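PDB 3OWA: acyl-CoA dehydrogenase from Bacillus anthracis, which probably catalyses the FAD-dependent dehydrogenation of acyl-CoA thioesters, introducing a double bond next to the thioester carbonyl. Local coordinates for residues Y270-G275 and L363-G368; K515-T520 and Q527-T532. All coordinates share one frame; numbering follows the deposited sequence. Where two conformers were deposited one is given.

Contact 1: Y270-G275 and L363-G368; sequences YKLGVG and LNKVFG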
loop_
_atom_site.group_PDB
_atom_site.type_symbol
_atom_site.label_atom_id
_atom_site.label_comp_id
_atom_site.label_asym_id
_atom_site.label_seq_id
_atom_site.Cartn_x
_atom_site.Cartn_y
_atom_site.Cartn_z
ATOM N N TYR A 270 -13.097 9.608 14.410
ATOM C CA TYR A 270 -14.043 8.501 14.250
ATOM C C TYR A 270 -14.899 8.655 12.984
ATOM O O TYR A 270 -15.298 7.662 12.385
ATOM C CB TYR A 270 -14.883 8.220 15.516
ATOM C CG TYR A 270 -16.156 9.007 15.624
ATOM C CD1 TYR A 270 -16.234 10.130 16.441
ATOM C CD2 TYR A 270 -17.302 8.603 14.939
ATOM C CE1 TYR A 270 -17.423 10.859 16.549
ATOM C CE2 TYR A 270 -18.491 9.320 15.031
ATOM C CZ TYR A 270 -18.544 10.449 15.836
ATOM O OH TYR A 270 -19.716 11.172 15.927
ATOM N N LYS A 271 -15.194 9.886 12.592
ATOM C CA LYS A 271 -15.970 10.114 11.380
ATOM C C LYS A 271 -15.221 9.608 10.145
ATOM O O LYS A 271 -15.818 9.013 9.250
ATOM C CB LYS A 271 -16.259 11.613 11.223
ATOM C CG LYS A 271 -17.690 11.921 11.053
ATOM C CD LYS A 271 -18.508 11.457 12.200
ATOM C CE LYS A 271 -19.985 11.612 11.849
ATOM N NZ LYS A 271 -20.287 13.001 11.341
ATOM N N LEU A 272 -13.913 9.863 10.098
ATOM C CA LEU A 272 -13.083 9.315 9.038
ATOM C C LEU A 272 -13.091 7.782 9.081
ATOM O O LEU A 272 -13.179 7.137 8.037
ATOM C CB LEU A 272 -11.653 9.872 9.102
ATOM C CG LEU A 272 -10.769 9.581 7.878
ATOM C CD1 LEU A 272 -11.440 10.058 6.586
ATOM C CD2 LEU A 272 -9.402 10.234 8.048
ATOM N N GLY A 273 -13.022 7.209 10.283
ATOM C CA GLY A 273 -13.186 5.763 10.461
ATOM C C GLY A 273 -14.457 5.245 9.811
ATOM O O GLY A 273 -14.436 4.289 9.030
ATOM N N VAL A 274 -15.583 5.878 10.112
ATOM C CA VAL A 274 -16.850 5.473 9.504
ATOM C C VAL A 274 -16.741 5.581 7.973
ATOM O O VAL A 274 -17.173 4.707 7.239
ATOM C CB VAL A 274 -18.010 6.402 10.017
ATOM C CG1 VAL A 274 -19.320 6.083 9.321
ATOM C CG2 VAL A 274 -18.223 6.244 11.511
ATOM N N GLY A 275 -16.200 6.696 7.480
ATOM C CA GLY A 275 -16.046 6.893 6.035
ATOM C C GLY A 275 -15.214 5.783 5.384
ATOM O O GLY A 275 -15.585 5.245 4.323
ATOM N N LEU A 363 -7.894 4.826 17.525
ATOM C CA LEU A 363 -7.831 3.456 16.999
ATOM C C LEU A 363 -8.654 3.262 15.729
ATOM O O LEU A 363 -8.193 2.603 14.811
ATOM C CB LEU A 363 -8.245 2.394 18.037
ATOM C CG LEU A 363 -7.519 2.389 19.394
ATOM C CD1 LEU A 363 -8.153 1.344 20.314
ATOM C CD2 LEU A 363 -5.994 2.201 19.248
ATOM N N ASN A 364 -9.878 3.770 15.716
ATOM C CA ASN A 364 -10.774 3.641 14.560
ATOM C C ASN A 364 -10.173 4.323 13.360
ATOM O O ASN A 364 -10.198 3.796 12.244
ATOM C CB ASN A 364 -12.116 4.314 14.840
ATOM C CG ASN A 364 -13.030 3.508 15.764
ATOM O OD1 ASN A 364 -12.832 2.309 16.034
ATOM N ND2 ASN A 364 -14.051 4.177 16.242
ATOM N N LYS A 365 -9.611 5.501 13.581
ATOM C CA LYS A 365 -9.048 6.240 12.490
ATOM C C LYS A 365 -7.881 5.492 11.829
ATOM O O LYS A 365 -7.835 5.380 10.595
ATOM C CB LYS A 365 -8.634 7.641 12.942
ATOM C CG LYS A 365 -8.264 8.575 11.793
ATOM C CD LYS A 365 -6.789 8.564 11.490
ATOM C CE LYS A 365 -6.519 9.292 10.218
ATOM N NZ LYS A 365 -5.056 9.451 9.911
ATOM N N VAL A 366 -6.941 4.996 12.644
ATOM C CA VAL A 366 -5.798 4.293 12.118
ATOM C C VAL A 366 -6.236 2.959 11.544
ATOM O O VAL A 366 -5.831 2.569 10.436
ATOM C CB VAL A 366 -4.706 4.022 13.210
ATOM C CG1 VAL A 366 -3.577 3.142 12.606
ATOM C CG2 VAL A 366 -4.158 5.324 13.763
ATOM N N PHE A 367 -7.083 2.246 12.276
ATOM C CA PHE A 367 -7.449 0.903 11.820
ATOM C C PHE A 367 -8.280 0.988 10.547
ATOM O O PHE A 367 -8.027 0.257 9.603
ATOM C CB PHE A 367 -8.222 0.162 12.901
ATOM C CG PHE A 367 -8.455 -1.285 12.600
ATOM C CD1 PHE A 367 -7.490 -2.227 12.902
ATOM C CD2 PHE A 367 -9.671 -1.715 12.077
ATOM C CE1 PHE A 367 -7.705 -3.579 12.641
ATOM C CE2 PHE A 367 -9.895 -3.057 11.798
ATOM C CZ PHE A 367 -8.921 -3.999 12.085
ATOM N N GLY A 368 -9.253 1.893 10.519
ATOM C CA GLY A 368 -10.100 2.068 9.322
ATOM C C GLY A 368 -9.311 2.508 8.098
ATOM O O GLY A 368 -9.485 1.981 6.996
#
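Leu272, in one of its two modelled conformers, lays its CD2 methyl against the far end of the Lys365 chain, 3.7 Å from CE; the two side chains pass at a slant. Lysine suits the place because its long methylene chain offers Leu272 an apolar flank while carrying the amine beyond it. After leaving with CG anti to the backbone N, that chain bends at its second torsion (chi2 -93°) and then runs extended to NZ, which hydrogen-bonds Phe407 O, Gly409 O and Asn411 OD1. In the same conformer Leu272 also touches Phe407 and Asn404, beside the oxygens that receive the amine. Next to this pair the helices 257-293 and 358-383 come near each other, their local axes 7.5 Å apart at an angle of 32°. Gly273 permits it: with no side chain, its CA sits 4.0 Å from the backbone O of Asn364 and 4.6 Å from the CA of Lys365. On the other flank the CB of Tyr270 lies beside the Asn364 side-chain amide, a loose contact. This is helix packing inside the C-terminal domain of the acyl-CoA dehydrogenase fold. No hydrogen bond joins the segments; cohesion across them is van der Waals, while the oxygens round the buried ammonium probably offset its positive charge.

Contact 2: K515-T520 and Q527-T532; sequences KAIKTT and QKVLYT
Lys528 and Val529 face Ala516 and Ile517, while two flat groups of the same helix, 526-554, lie about 10 Å from 515-520, away from that contact. The Tyr531 ring has the backbone O of Gln527, one turn earlier, 3.3 Å above one face and displaced toward the rim, and it also meets the ring of Tyr319 with the planes about 35° apart. The Gln527 amide reaches the phenol: its NE2 donates to Tyr531 OH over 3.0 Å, bent to 150° and tilted somewhat from the amide plane. NE2 is further held by Ile585 O and the phenol by Thr596 O, so both polar ends help join this helix to the C-terminal part of the chain. Helices 490-520 and 526-554 form a helical hairpin, running in roughly opposite directions about a short connection. Ala516 is small enough to let the extended Lys528 chain come close, CB to NZ 3.4 Å and CB to CD 3.9 Å, while that NZ hydrogen-bonds Asn525 OD1 in the connection. Ile517 and Val529 add an apolar pair, CD1 to CG2 at 4.0 Å, crossing at about a right angle; with CG1 anti to the backbone N (chi1 163°), Val529 has CG2 left beside that N, where it meets Ile517. Thr532 OG1 donates to Lys528 O at 2.7 Å, from the carbonyl face opposite that used by Thr532 N, and hydrogen-bonds Thr513 OG1, linking the two helices.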
loop_
_atom_site.group_PDB
_atom_site.type_symbol
_atom_site.label_atom_id
_atom_site.label_comp_id
_atom_site.label_asym_id
_atom_site.label_seq_id
_atom_site.Cartn_x
_atom_site.Cartn_y
_atom_site.Cartn_z
ATOM N N LYS A 515 -23.061 -11.440 20.261
ATOM C CA LYS A 515 -24.381 -10.836 20.354
ATOM C C LYS A 515 -25.354 -11.344 19.279
ATOM O O LYS A 515 -26.520 -11.640 19.581
ATOM C CB LYS A 515 -24.295 -9.300 20.363
ATOM C CG LYS A 515 -25.636 -8.636 20.062
ATOM C CD LYS A 515 -26.050 -7.600 21.075
ATOM C CE LYS A 515 -25.059 -6.501 21.244
ATOM N NZ LYS A 515 -25.787 -5.310 21.782
ATOM N N ALA A 516 -24.871 -11.463 18.045
ATOM C CA ALA A 516 -25.678 -11.954 16.937
ATOM C C ALA A 516 -26.180 -13.371 17.200
ATOM O O ALA A 516 -27.352 -13.674 16.975
ATOM C CB ALA A 516 -24.901 -11.916 15.662
ATOM N N ILE A 517 -25.276 -14.219 17.672
ATOM C CA ILE A 517 -25.584 -15.610 17.964
ATOM C C ILE A 517 -26.740 -15.660 18.975
ATOM O O ILE A 517 -27.760 -16.291 18.717
ATOM C CB ILE A 517 -24.324 -16.379 18.424
ATOM C CG1 ILE A 517 -23.384 -16.586 17.234
ATOM C CG2 ILE A 517 -24.689 -17.768 19.080
ATOM C CD1 ILE A 517 -22.002 -16.951 17.621
ATOM N N LYS A 518 -26.588 -14.926 20.072
ATOM C CA LYS A 518 -27.566 -14.888 21.142
ATOM C C LYS A 518 -28.846 -14.230 20.709
ATOM O O LYS A 518 -29.872 -14.401 21.358
ATOM C CB LYS A 518 -26.976 -14.181 22.357
ATOM C CG LYS A 518 -25.595 -14.766 22.671
ATOM C CD LYS A 518 -25.154 -14.647 24.118
ATOM C CE LYS A 518 -23.801 -15.337 24.276
ATOM N NZ LYS A 518 -23.028 -14.907 25.474
ATOM N N THR A 519 -28.792 -13.507 19.596
ATOM C CA THR A 519 -29.960 -12.817 19.064
ATOM C C THR A 519 -30.701 -13.583 17.957
ATOM O O THR A 519 -31.934 -13.625 17.950
ATOM C CB THR A 519 -29.567 -11.396 18.584
ATOM O OG1 THR A 519 -29.079 -10.659 19.709
ATOM C CG2 THR A 519 -30.748 -10.648 17.956
ATOM N N THR A 520 -29.953 -14.176 17.027
ATOM C CA THR A 520 -30.528 -14.765 15.802
ATOM C C THR A 520 -30.039 -16.211 15.507
ATOM O O THR A 520 -30.427 -16.810 14.498
ATOM C CB THR A 520 -30.305 -13.802 14.585
ATOM O OG1 THR A 520 -30.807 -12.502 14.917
ATOM C CG2 THR A 520 -31.030 -14.273 13.330
ATOM N N GLN A 527 -21.344 -16.512 8.608
ATOM C CA GLN A 527 -20.389 -15.561 8.004
ATOM C C GLN A 527 -19.674 -14.734 9.084
ATOM O O GLN A 527 -18.464 -14.588 9.052
ATOM C CB GLN A 527 -21.109 -14.689 6.977
ATOM C CG GLN A 527 -20.220 -13.841 6.059
ATOM C CD GLN A 527 -19.547 -14.640 4.940
ATOM O OE1 GLN A 527 -19.526 -15.887 4.953
ATOM N NE2 GLN A 527 -18.977 -13.916 3.961
ATOM N N LYS A 528 -20.399 -14.214 10.064
ATOM C CA LYS A 528 -19.725 -13.501 11.148
ATOM C C LYS A 528 -18.733 -14.370 11.913
ATOM O O LYS A 528 -17.665 -13.897 12.287
ATOM C CB LYS A 528 -20.723 -12.913 12.132
ATOM C CG LYS A 528 -21.594 -11.837 11.553
ATOM C CD LYS A 528 -22.596 -11.369 12.576
ATOM C CE LYS A 528 -23.638 -10.568 11.866
ATOM N NZ LYS A 528 -24.892 -10.561 12.589
ATOM N N VAL A 529 -19.108 -15.628 12.178
ATOM C CA VAL A 529 -18.235 -16.527 12.930
ATOM C C VAL A 529 -16.929 -16.717 12.166
ATOM O O VAL A 529 -15.850 -16.652 12.754
ATOM C CB VAL A 529 -18.901 -17.895 13.220
ATOM C CG1 VAL A 529 -17.861 -18.965 13.627
ATOM C CG2 VAL A 529 -19.963 -17.756 14.291
ATOM N N LEU A 530 -17.056 -16.952 10.863
ATOM C CA LEU A 530 -15.930 -17.122 9.960
ATOM C C LEU A 530 -14.998 -15.903 9.914
ATOM O O LEU A 530 -13.797 -16.061 10.075
ATOM C CB LEU A 530 -16.438 -17.488 8.556
ATOM C CG LEU A 530 -16.979 -18.937 8.406
ATOM C CD1 LEU A 530 -17.563 -19.119 7.026
ATOM C CD2 LEU A 530 -15.926 -20.007 8.705
ATOM N N TYR A 531 -15.564 -14.709 9.737
ATOM C CA TYR A 531 -14.770 -13.469 9.731
ATOM C C TYR A 531 -14.001 -13.400 11.031
ATOM O O TYR A 531 -12.824 -13.093 11.039
ATOM C CB TYR A 531 -15.652 -12.209 9.669
ATOM C CG TYR A 531 -16.393 -11.921 8.380
ATOM C CD1 TYR A 531 -15.832 -12.234 7.140
ATOM C CD2 TYR A 531 -17.639 -11.297 8.407
ATOM C CE1 TYR A 531 -16.492 -11.932 5.965
ATOM C CE2 TYR A 531 -18.323 -10.987 7.216
ATOM C CZ TYR A 531 -17.746 -11.341 6.003
ATOM O OH TYR A 531 -18.386 -11.076 4.817
ATOM N N THR A 532 -14.704 -13.693 12.129
ATOM C CA THR A 532 -14.154 -13.598 13.481
ATOM C C THR A 532 -12.997 -14.556 13.744
ATOM O O THR A 532 -11.960 -14.125 14.276
ATOM C CB THR A 532 -15.276 -13.762 14.536
ATOM O OG1 THR A 532 -16.236 -12.731 14.313
ATOM C CG2 THR A 532 -14.735 -13.611 15.955
#

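Overall arrangement
Contact 1 lies about 2 Å from the centre of the chain and contact 2 about 24 Å from it; their own centres are 23 Å apart and their nearest atoms about 10 Å, so they do not touch. Two long helices span the gap. Helix 490-520, which supplies 515-520, packs earlier in its length, through Tyr504, on Leu363 and Asn364. Helix 305-336 meets contact 1 through Phe332 and Val325 and contact 2 through Tyr319. Contact 1 lies near the cofactor: the Lys365 side chain is about 8 Å from a bound FAD, and helix 358-383 carries the FAD-pocket residues Gln381 and Ile382 near its end.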